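Local coordinates for protein possible galactose mutarotase (Streptomyces platensis subsp. rosaceus, PDB 4RNL) that is of unknown function but belongs to the aldose 1-epimerase family and may interconvert the alpha and beta anomers of galactose or a related sugar, at residues S205-V210 with Y241-A246. Sequence-based numbering, arbitrary orientation. Where two conformers were deposited one is given.
Sequences SRYTPV and YDHNFA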
# COMPACT_ATOMS: atom_id res chain seq x y z
N SER A 205 0.19 20.15 2.26
CA SER A 205 -0.52 21.40 2.04
C SER A 205 -1.16 21.44 0.66
O SER A 205 -1.86 22.40 0.31
CB SER A 205 0.42 22.59 2.20
OG SER A 205 1.42 22.59 1.20
N ARG A 206 -0.92 20.39 -0.14
CA ARG A 206 -1.44 20.33 -1.50
C ARG A 206 -1.93 18.93 -1.85
O ARG A 206 -1.54 17.96 -1.22
CB ARG A 206 -0.36 20.76 -2.50
CG ARG A 206 0.10 22.20 -2.36
CD ARG A 206 0.93 22.63 -3.57
NE ARG A 206 1.42 24.00 -3.43
CZ ARG A 206 0.88 25.06 -4.03
NH1 ARG A 206 -0.18 24.93 -4.82
NH2 ARG A 206 1.41 26.26 -3.85
N TYR A 207 -2.79 18.84 -2.87
CA TYR A 207 -3.30 17.54 -3.33
C TYR A 207 -3.46 17.54 -4.84
O TYR A 207 -3.28 18.57 -5.49
CB TYR A 207 -4.64 17.17 -2.65
CG TYR A 207 -5.83 17.86 -3.25
CD1 TYR A 207 -6.02 19.24 -3.10
CD2 TYR A 207 -6.78 17.14 -3.97
CE1 TYR A 207 -7.12 19.87 -3.67
CE2 TYR A 207 -7.88 17.77 -4.53
CZ TYR A 207 -8.04 19.13 -4.37
OH TYR A 207 -9.13 19.75 -4.95
N THR A 208 -3.79 16.38 -5.40
CA THR A 208 -3.88 16.21 -6.85
C THR A 208 -5.33 16.03 -7.29
O THR A 208 -5.86 14.92 -7.24
CB THR A 208 -3.10 14.94 -7.25
OG1 THR A 208 -1.75 15.08 -6.82
CG2 THR A 208 -3.11 14.76 -8.74
N PRO A 209 -5.99 17.13 -7.72
CA PRO A 209 -7.38 17.02 -8.18
C PRO A 209 -7.45 16.13 -9.42
O PRO A 209 -6.53 16.16 -10.23
CB PRO A 209 -7.76 18.45 -8.55
CG PRO A 209 -6.71 19.33 -7.98
CD PRO A 209 -5.48 18.51 -7.76
N VAL A 210 -8.52 15.35 -9.56
CA VAL A 210 -8.62 14.38 -10.65
C VAL A 210 -9.95 14.51 -11.40
O VAL A 210 -10.89 15.12 -10.89
CB VAL A 210 -8.44 12.93 -10.14
CG1 VAL A 210 -6.99 12.69 -9.69
CG2 VAL A 210 -9.41 12.63 -9.01
N TYR A 241 -12.86 9.55 0.09
CA TYR A 241 -11.66 10.02 -0.60
C TYR A 241 -11.11 8.93 -1.49
O TYR A 241 -11.23 7.74 -1.20
CB TYR A 241 -10.58 10.47 0.41
CG TYR A 241 -11.00 11.68 1.22
CD1 TYR A 241 -10.76 12.96 0.75
CD2 TYR A 241 -11.63 11.53 2.45
CE1 TYR A 241 -11.15 14.08 1.48
CE2 TYR A 241 -12.03 12.64 3.19
CZ TYR A 241 -11.78 13.91 2.70
OH TYR A 241 -12.17 15.02 3.43
N ASP A 242 -10.50 9.35 -2.60
CA ASP A 242 -9.68 8.48 -3.42
C ASP A 242 -8.74 9.43 -4.14
O ASP A 242 -8.85 9.64 -5.35
CB ASP A 242 -10.55 7.70 -4.42
CG ASP A 242 -9.75 6.66 -5.19
OD1 ASP A 242 -8.56 6.45 -4.86
OD2 ASP A 242 -10.32 6.05 -6.12
N HIS A 243 -7.84 10.03 -3.36
CA HIS A 243 -7.07 11.18 -3.81
C HIS A 243 -5.63 11.10 -3.34
O HIS A 243 -5.35 10.62 -2.24
CB HIS A 243 -7.69 12.46 -3.27
CG HIS A 243 -9.04 12.76 -3.84
ND1 HIS A 243 -10.18 12.15 -3.37
CD2 HIS A 243 -9.42 13.57 -4.85
CE1 HIS A 243 -11.22 12.59 -4.06
NE2 HIS A 243 -10.79 13.46 -4.96
N ASN A 244 -4.72 11.58 -4.19
CA ASN A 244 -3.32 11.69 -3.85
C ASN A 244 -3.03 13.04 -3.21
O ASN A 244 -3.47 14.09 -3.71
CB ASN A 244 -2.46 11.55 -5.13
CG ASN A 244 -0.99 11.83 -4.88
OD1 ASN A 244 -0.26 10.98 -4.36
ND2 ASN A 244 -0.53 13.02 -5.27
N PHE A 245 -2.29 13.01 -2.10
CA PHE A 245 -1.80 14.23 -1.46
C PHE A 245 -0.32 14.43 -1.78
O PHE A 245 0.46 13.48 -1.78
CB PHE A 245 -2.02 14.14 0.06
CG PHE A 245 -3.47 14.18 0.45
CD1 PHE A 245 -4.27 13.04 0.36
CD2 PHE A 245 -4.06 15.38 0.83
CE1 PHE A 245 -5.61 13.08 0.68
CE2 PHE A 245 -5.41 15.43 1.16
CZ PHE A 245 -6.19 14.29 1.08
N ALA A 246 0.06 15.67 -2.09
CA ALA A 246 1.46 16.02 -2.30
C ALA A 246 2.09 16.32 -0.94
O ALA A 246 1.87 17.38 -0.36
CB ALA A 246 1.57 17.23 -3.24
O HOH W 1 -5.45 12.27 -6.81
O HOH W 2 -10.45 15.78 -7.37
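Tyr207 and Phe245 form a non-hydrogen-bonded pair across two short antiparallel strands, 206-208 and 242-246, near one margin of a sheet in the beta-supersandwich of the galactose mutarotase fold. Strand 222-223 flanks the first and strand 278-282 the second. Tyr207 CB rests 4.0 Å from Phe245 CD2, on the same face of the sheet, and the tyrosine ring stacks on Phe229.

Backbone bonds bracket this pair. Ala246 N donates to Arg206 O at 2.9 Å, and Thr208 N to Asn244 O at 2.9 Å. Between Thr208 and Asn244 the second backbone link is not direct: a water accepts from Asn244 N and donates to Thr208 O.

On the other face, Asn244 CG lies anti to the backbone N (chi1 173°), and the amide reaches Thr208: ND2 donates to OG1 at 2.9 Å, with the hydroxyl oxygen almost in the amide plane. Asn244 OD1 accepts from Gln310 NE2, so both amide ends are held. An alanine here would probably leave Thr208 OG1 and Gln310 NE2 without these mates, opening a gap between them.

Further along, Val210 CG2 approaches His243 CD2 at 4.3 Å. The imidazole is braced within its own strand, where ND1 accepts a hydrogen bond from Asp242 N at 2.9 Å.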